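Local coordinates for GDNF family receptor alpha-3 (Homo sapiens, PDB 2GH0), which serves as the receptor for the neuronal growth factor artemin, whose binding leads to autophosphorylation and activation of the RET receptor, at residues 99-104 with 147-152; 113-118 with 143-148. All coordinates share one frame; numbering follows the deposited sequence.

Contact 1. Residues 99-104 with 147-152; sequences LELRRL and GTAMTP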
ATOM      1  N   LEU C  99      22.983  36.986 -40.402  1.00 30.47           N
ATOM      2  CA  LEU C  99      23.050  36.303 -41.715  1.00 31.08           C
ATOM      3  C   LEU C  99      23.517  34.854 -41.609  1.00 32.50           C
ATOM      4  O   LEU C  99      22.986  33.991 -42.315  1.00 35.38           O
ATOM      5  CB  LEU C  99      23.939  37.066 -42.725  1.00 30.25           C
ATOM      6  CG  LEU C  99      23.436  38.475 -43.046  1.00 29.60           C
ATOM      7  CD1 LEU C  99      24.470  39.175 -43.891  1.00 31.62           C
ATOM      8  CD2 LEU C  99      22.021  38.446 -43.678  1.00 32.54           C
ATOM      9  N   GLU C 100      24.502  34.584 -40.751  1.00 32.43           N
ATOM     10  CA  GLU C 100      24.785  33.180 -40.300  1.00 32.39           C
ATOM     11  C   GLU C 100      23.644  32.416 -39.645  1.00 33.69           C
ATOM     12  O   GLU C 100      23.417  31.238 -39.918  1.00 34.41           O
ATOM     13  CB  GLU C 100      25.970  33.216 -39.345  1.00 33.81           C
ATOM     14  CG  GLU C 100      27.184  33.588 -40.151  1.00 39.36           C
ATOM     15  CD  GLU C 100      27.203  32.795 -41.457  1.00 49.94           C
ATOM     16  OE1 GLU C 100      27.052  31.513 -41.293  1.00 51.58           O
ATOM     17  OE2 GLU C 100      27.380  33.426 -42.601  1.00 50.95           O
ATOM     18  N   LEU C 101      22.969  33.063 -38.716  1.00 31.87           N
ATOM     19  CA  LEU C 101      21.764  32.485 -38.118  1.00 31.60           C
ATOM     20  C   LEU C 101      20.669  32.095 -39.152  1.00 31.93           C
ATOM     21  O   LEU C 101      20.095  30.989 -39.091  1.00 32.31           O
ATOM     22  CB  LEU C 101      21.207  33.505 -37.116  1.00 32.42           C
ATOM     23  CG  LEU C 101      20.189  33.011 -36.094  1.00 30.38           C
ATOM     24  CD1 LEU C 101      20.717  31.763 -35.271  1.00 35.20           C
ATOM     25  CD2 LEU C 101      19.685  34.178 -35.169  1.00 34.36           C
ATOM     26  N   ARG C 102      20.308  33.028 -40.056  1.00 31.85           N
ATOM     27  CA  ARG C 102      19.372  32.701 -41.143  1.00 31.97           C
ATOM     28  C   ARG C 102      19.840  31.528 -41.992  1.00 31.42           C
ATOM     29  O   ARG C 102      19.036  30.735 -42.454  1.00 32.33           O
ATOM     30  CB  ARG C 102      19.192  33.893 -42.085  1.00 32.82           C
ATOM     31  CG  ARG C 102      17.925  33.753 -42.957  1.00 35.65           C
ATOM     32  CD  ARG C 102      17.657  34.987 -43.858  1.00 34.03           C
ATOM     33  NE  ARG C 102      18.856  35.301 -44.659  1.00 34.46           N
ATOM     34  CZ  ARG C 102      18.993  36.404 -45.394  1.00 36.52           C
ATOM     35  NH1 ARG C 102      17.985  37.243 -45.483  1.00 38.39           N
ATOM     36  NH2 ARG C 102      20.116  36.637 -46.081  1.00 34.70           N
ATOM     37  N   ARG C 103      21.143  31.428 -42.197  1.00 28.52           N
ATOM     38  CA  ARG C 103      21.711  30.317 -42.977  1.00 30.74           C
ATOM     39  C   ARG C 103      21.497  28.970 -42.269  1.00 33.49           C
ATOM     40  O   ARG C 103      21.375  27.843 -42.983  1.00 31.48           O
ATOM     41  CB  ARG C 103      23.183  30.521 -43.168  1.00 30.90           C
ATOM     42  CG  ARG C 103      23.765  29.448 -44.205  1.00 29.43           C
ATOM     43  CD  ARG C 103      25.089  29.923 -44.654  1.00 39.19           C
ATOM     44  NE  ARG C 103      26.139  28.946 -44.329  1.00 48.83           N
ATOM     45  CZ  ARG C 103      26.632  28.787 -43.093  1.00 50.44           C
ATOM     46  NH1 ARG C 103      26.160  29.534 -42.041  1.00 51.50           N
ATOM     47  NH2 ARG C 103      27.600  27.864 -42.931  1.00 53.32           N
ATOM     48  N   LEU C 104      21.496  29.092 -40.895  1.00 33.37           N
ATOM     49  CA  LEU C 104      21.292  27.882 -40.079  1.00 34.70           C
ATOM     50  C   LEU C 104      19.809  27.585 -40.190  1.00 35.45           C
ATOM     51  O   LEU C 104      19.425  26.428 -40.370  1.00 36.44           O
ATOM     52  CB  LEU C 104      21.738  28.072 -38.614  1.00 34.58           C
ATOM     53  CG  LEU C 104      21.396  26.942 -37.589  1.00 35.31           C
ATOM     54  CD1 LEU C 104      22.047  25.591 -37.924  1.00 34.57           C
ATOM     55  CD2 LEU C 104      21.710  27.351 -36.144  1.00 35.73           C
ATOM     56  N   GLY C 147      11.063  28.612 -30.964  1.00 33.15           N
ATOM     57  CA  GLY C 147      11.510  27.210 -31.032  1.00 33.48           C
ATOM     58  C   GLY C 147      12.326  26.873 -32.299  1.00 35.26           C
ATOM     59  O   GLY C 147      12.845  25.740 -32.427  1.00 33.23           O
ATOM     60  N   THR C 148      12.418  27.799 -33.248  1.00 35.11           N
ATOM     61  CA  THR C 148      13.293  27.591 -34.417  1.00 36.93           C
ATOM     62  C   THR C 148      14.666  28.217 -34.146  1.00 36.31           C
ATOM     63  O   THR C 148      14.881  28.842 -33.104  1.00 35.77           O
ATOM     64  CB  THR C 148      12.732  28.240 -35.691  1.00 38.10           C
ATOM     65  OG1 THR C 148      12.761  29.686 -35.552  1.00 36.11           O
ATOM     66  CG2 THR C 148      11.315  27.737 -36.038  1.00 38.60           C
ATOM     67  N   ALA C 149      15.595  28.083 -35.087  1.00 36.63           N
ATOM     68  CA  ALA C 149      16.846  28.824 -34.992  1.00 36.89           C
ATOM     69  C   ALA C 149      16.596  30.337 -34.983  1.00 37.17           C
ATOM     70  O   ALA C 149      17.409  31.094 -34.432  1.00 39.66           O
ATOM     71  CB  ALA C 149      17.824  28.446 -36.147  1.00 38.01           C
ATOM     72  N   MET C 150      15.487  30.797 -35.569  1.00 35.23           N
ATOM     73  CA  MET C 150      15.209  32.220 -35.609  1.00 34.52           C
ATOM     74  C   MET C 150      14.245  32.635 -34.528  1.00 33.29           C
ATOM     75  O   MET C 150      13.308  33.369 -34.841  1.00 34.90           O
ATOM     76  CB  MET C 150      14.558  32.618 -36.941  1.00 34.30           C
ATOM     77  CG  MET C 150      15.362  32.261 -38.189  1.00 40.31           C
ATOM     78  SD  MET C 150      16.758  33.298 -38.449  1.00 44.00           S
ATOM     79  CE  MET C 150      16.172  34.647 -39.418  1.00 43.09           C
ATOM     80  N   THR C 151      14.487  32.264 -33.264  1.00 33.02           N
ATOM     81  CA  THR C 151      13.478  32.539 -32.199  1.00 32.99           C
ATOM     82  C   THR C 151      13.564  33.993 -31.812  1.00 33.17           C
ATOM     83  O   THR C 151      14.661  34.451 -31.406  1.00 33.56           O
ATOM     84  CB  THR C 151      13.701  31.604 -30.934  1.00 32.89           C
ATOM     85  OG1 THR C 151      13.338  30.280 -31.302  1.00 33.46           O
ATOM     86  CG2 THR C 151      12.866  32.049 -29.714  1.00 31.04           C
ATOM     87  N   PRO C 152      12.455  34.745 -31.959  1.00 33.69           N
ATOM     88  CA  PRO C 152      12.414  36.129 -31.507  1.00 32.86           C
ATOM     89  C   PRO C 152      12.022  36.273 -30.023  1.00 33.97           C
ATOM     90  O   PRO C 152      11.365  35.342 -29.422  1.00 33.31           O
ATOM     91  CB  PRO C 152      11.300  36.721 -32.389  1.00 34.19           C
ATOM     92  CG  PRO C 152      10.336  35.644 -32.583  1.00 34.03           C
ATOM     93  CD  PRO C 152      11.157  34.352 -32.571  1.00 33.70           C
TER

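Contact 2. Residues 113-118 with 143-148; sequences SRLVDF and LGLIGT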
ATOM      1  N   SER C 113      10.387  27.399 -43.780  1.00 33.32           N
ATOM      2  CA  SER C 113       8.944  27.600 -43.936  1.00 34.80           C
ATOM      3  C   SER C 113       8.326  28.605 -42.925  1.00 33.55           C
ATOM      4  O   SER C 113       7.474  29.429 -43.294  1.00 33.36           O
ATOM      5  CB  SER C 113       8.271  26.218 -43.865  1.00 37.13           C
ATOM      6  OG  SER C 113       6.853  26.284 -43.877  1.00 42.63           O
ATOM      7  N   ARG C 114       8.744  28.545 -41.658  1.00 31.94           N
ATOM      8  CA  ARG C 114       8.257  29.504 -40.635  1.00 32.17           C
ATOM      9  C   ARG C 114       8.721  30.893 -40.942  1.00 32.70           C
ATOM     10  O   ARG C 114       7.969  31.879 -40.722  1.00 29.98           O
ATOM     11  CB  ARG C 114       8.682  29.081 -39.249  1.00 30.25           C
ATOM     12  CG  ARG C 114       8.130  27.616 -38.931  1.00 34.33           C
ATOM     13  CD  ARG C 114       6.572  27.741 -38.712  1.00 32.76           C
ATOM     14  NE  ARG C 114       5.950  26.421 -38.501  1.00 31.98           N
ATOM     15  CZ  ARG C 114       5.805  25.872 -37.296  1.00 36.57           C
ATOM     16  NH1 ARG C 114       6.235  26.539 -36.253  1.00 34.14           N
ATOM     17  NH2 ARG C 114       5.206  24.681 -37.109  1.00 36.95           N
ATOM     18  N   LEU C 115       9.961  30.982 -41.444  1.00 31.84           N
ATOM     19  CA  LEU C 115      10.530  32.327 -41.795  1.00 34.33           C
ATOM     20  C   LEU C 115       9.833  32.878 -43.032  1.00 34.24           C
ATOM     21  O   LEU C 115       9.501  34.052 -43.072  1.00 36.07           O
ATOM     22  CB  LEU C 115      12.049  32.311 -41.990  1.00 32.52           C
ATOM     23  CG  LEU C 115      12.701  33.700 -42.181  1.00 34.51           C
ATOM     24  CD1 LEU C 115      12.539  34.653 -40.971  1.00 31.56           C
ATOM     25  CD2 LEU C 115      14.169  33.571 -42.543  1.00 34.24           C
ATOM     26  N   VAL C 116       9.574  32.027 -44.013  1.00 35.04           N
ATOM     27  CA  VAL C 116       8.737  32.457 -45.132  1.00 35.52           C
ATOM     28  C   VAL C 116       7.357  32.996 -44.682  1.00 36.14           C
ATOM     29  O   VAL C 116       6.922  34.053 -45.151  1.00 34.99           O
ATOM     30  CB  VAL C 116       8.561  31.380 -46.144  1.00 35.45           C
ATOM     31  CG1 VAL C 116       7.439  31.729 -47.084  1.00 36.81           C
ATOM     32  CG2 VAL C 116       9.868  31.174 -46.891  1.00 36.74           C
ATOM     33  N   ASP C 117       6.664  32.303 -43.782  1.00 35.41           N
ATOM     34  CA  ASP C 117       5.359  32.847 -43.460  1.00 36.32           C
ATOM     35  C   ASP C 117       5.441  34.146 -42.678  1.00 34.06           C
ATOM     36  O   ASP C 117       4.559  34.984 -42.831  1.00 33.74           O
ATOM     37  CB  ASP C 117       4.339  31.848 -42.896  1.00 37.72           C
ATOM     38  CG  ASP C 117       4.896  30.918 -41.888  1.00 45.18           C
ATOM     39  OD1 ASP C 117       5.280  31.438 -40.811  1.00 54.28           O
ATOM     40  OD2 ASP C 117       4.790  29.640 -42.103  1.00 50.02           O
ATOM     41  N   PHE C 118       6.472  34.335 -41.863  1.00 32.38           N
ATOM     42  CA  PHE C 118       6.616  35.595 -41.113  1.00 33.11           C
ATOM     43  C   PHE C 118       6.855  36.768 -42.109  1.00 35.33           C
ATOM     44  O   PHE C 118       6.289  37.888 -42.001  1.00 35.00           O
ATOM     45  CB  PHE C 118       7.771  35.431 -40.105  1.00 31.97           C
ATOM     46  CG  PHE C 118       8.167  36.722 -39.416  1.00 35.94           C
ATOM     47  CD1 PHE C 118       7.276  37.361 -38.554  1.00 36.78           C
ATOM     48  CD2 PHE C 118       9.368  37.281 -39.634  1.00 38.71           C
ATOM     49  CE1 PHE C 118       7.609  38.530 -37.938  1.00 36.03           C
ATOM     50  CE2 PHE C 118       9.710  38.505 -39.020  1.00 41.78           C
ATOM     51  CZ  PHE C 118       8.830  39.112 -38.184  1.00 38.27           C
ATOM     52  N   LEU C 143       4.747  34.140 -33.807  1.00 33.62           N
ATOM     53  CA  LEU C 143       4.844  33.115 -32.767  1.00 32.58           C
ATOM     54  C   LEU C 143       5.300  31.769 -33.288  1.00 33.38           C
ATOM     55  O   LEU C 143       5.994  31.031 -32.588  1.00 33.01           O
ATOM     56  CB  LEU C 143       3.554  32.989 -31.909  1.00 32.67           C
ATOM     57  CG  LEU C 143       3.041  34.309 -31.249  1.00 39.13           C
ATOM     58  CD1 LEU C 143       1.841  33.909 -30.454  1.00 42.21           C
ATOM     59  CD2 LEU C 143       4.054  34.856 -30.344  1.00 43.39           C
ATOM     60  N   GLY C 144       4.987  31.490 -34.536  1.00 33.88           N
ATOM     61  CA  GLY C 144       5.495  30.310 -35.277  1.00 34.58           C
ATOM     62  C   GLY C 144       7.012  30.225 -35.468  1.00 33.42           C
ATOM     63  O   GLY C 144       7.532  29.179 -35.879  1.00 33.70           O
ATOM     64  N   LEU C 145       7.751  31.278 -35.108  1.00 32.91           N
ATOM     65  CA  LEU C 145       9.235  31.212 -35.183  1.00 33.82           C
ATOM     66  C   LEU C 145       9.857  30.787 -33.833  1.00 33.41           C
ATOM     67  O   LEU C 145      11.018  30.387 -33.795  1.00 31.92           O
ATOM     68  CB  LEU C 145       9.837  32.561 -35.699  1.00 33.48           C
ATOM     69  CG  LEU C 145       9.706  32.750 -37.222  1.00 35.26           C
ATOM     70  CD1 LEU C 145       9.965  34.209 -37.538  1.00 33.91           C
ATOM     71  CD2 LEU C 145      10.674  31.874 -37.954  1.00 38.80           C
ATOM     72  N   ILE C 146       9.041  30.743 -32.772  1.00 33.27           N
ATOM     73  CA  ILE C 146       9.541  30.444 -31.435  1.00 33.63           C
ATOM     74  C   ILE C 146       9.806  28.958 -31.283  1.00 33.87           C
ATOM     75  O   ILE C 146       8.928  28.131 -31.564  1.00 34.80           O
ATOM     76  CB  ILE C 146       8.608  31.008 -30.362  1.00 34.75           C
ATOM     77  CG1 ILE C 146       8.599  32.485 -30.476  1.00 37.21           C
ATOM     78  CG2 ILE C 146       9.174  30.792 -28.954  1.00 34.73           C
ATOM     79  CD1 ILE C 146       7.596  33.129 -29.677  1.00 55.07           C
ATOM     80  N   GLY C 147      11.063  28.612 -30.964  1.00 33.15           N
ATOM     81  CA  GLY C 147      11.510  27.210 -31.032  1.00 33.48           C
ATOM     82  C   GLY C 147      12.326  26.873 -32.299  1.00 35.26           C
ATOM     83  O   GLY C 147      12.845  25.740 -32.427  1.00 33.23           O
ATOM     84  N   THR C 148      12.418  27.799 -33.248  1.00 35.11           N
ATOM     85  CA  THR C 148      13.293  27.591 -34.417  1.00 36.93           C
ATOM     86  C   THR C 148      14.666  28.217 -34.146  1.00 36.31           C
ATOM     87  O   THR C 148      14.881  28.842 -33.104  1.00 35.77           O
ATOM     88  CB  THR C 148      12.732  28.240 -35.691  1.00 38.10           C
ATOM     89  OG1 THR C 148      12.761  29.686 -35.552  1.00 36.11           O
ATOM     90  CG2 THR C 148      11.315  27.737 -36.038  1.00 38.60           C
TER

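Contact 1. Residues 99-104 with 147-152
Met150 folds its thioether against the helix backbone at Arg102, in the buried half of the contact. With CG anti to its own carbonyl carbon (chi1 -57°) and further bends at chi2 and chi3, the side chain curls so that SD comes to 3.8 Å from Arg102 CA, while its methyl group CE rests 4.0 Å from Arg102 CG, at the root of the arginine chain. The rest of that arginine leads elsewhere: its guanidinium NH2 makes a salt bridge with Glu177 on helix 175-186, leaving the aliphatic part to meet the methionine. One residue earlier on the helix, buried Leu101 slides past Met150 in the opposite direction, CG 4.2 Å from SD, and lays CD1 at 3.5 Å from the carbonyl O of Ala149. The contact thus joins helix 98-106 to the loop between helix 135-143 and strand 152-154, within a GDNF/GAS1 domain of the receptor. That loop is shaped by its own polar groups: Thr148 OG1 accepts from Met150 N at 2.9 Å in an ST turn, and Thr151 OG1 takes the N-H of Gly147 while donating to Thr148 O. Cys111 and Leu115 of helix 109-121 also pack on Met150. Toward the solvent the fit is looser. There Ala149 points its methyl at the helix and meets exposed Leu104, whose CD2 lies 4.0 Å from Ala149 CB, a carbon-on-carbon touch to which Leu104 gives little of its surface.

Contact 2. Residues 113-118 with 143-148
Arg114 reaches across from helix 109-121 to the carbonyl of Gly144, the one hydrogen bond between residues 113-118 and 143-148. The arginine chain bends at chi2 (-72°), which brings the guanidinium round so that NH1 lies 3.0 Å from Gly144 O with an N-H...O angle of 159°. The oxygen sits at the guanidinium edge, almost exactly in its plane, and the bond falls on a lone pair in the carbonyl plane. The chain wraps this same oxygen on the way, CD passing 3.3 Å from Gly144 O. An alanine in place of Arg114 would probably leave Gly144 O without this donor and open a gap over that carbonyl where CG and CD had lain.

Apolar contacts centre on Leu145, which splays its two methyls over the helix. CD2 rests 3.7 Å from Arg114 CB and equally near the backbone N of Leu115, whereas CD1 is 3.6 Å from Phe118 CB and as close to CG at the root of the ring. The side chains of Leu145 and Phe118 cross at about a right angle; the Phe118 ring also stacks with Phe185 and meets Phe184.

Polar bonds within the loop set its shape. Two overlapping beta turns, type I from Leu143 to Ile146 and type II from Leu145 to Thr148, make up the segment, and Leu145 O accepts from both Thr148 N and Thr148 OG1, the hydroxyl at 2.6 Å.

The chemistry implies a division of labour: a charged donor fixes the loop backbone at one point, and leucine methyls fill the buried ground between loop and helix.

How the contacts relate
Both contacts lie in the second of the two GDNF/GAS1 domains of this chain, on the same side of its centre, with their own centres about 9 Å apart. Helices 98-106 and 109-121 follow each other in sequence, and each receives part of the one loop that leads from helix 135-143 to strand 152-154. Contact 2 uses the earlier portion of that loop and contact 1 the later, with Gly147 and Thr148 common to both. The two also touch directly, Arg102 CG lying 3.8 Å from Leu115 CD2. One loop is thereby held against two successive helices, tying together parts of the domain well separated in sequence.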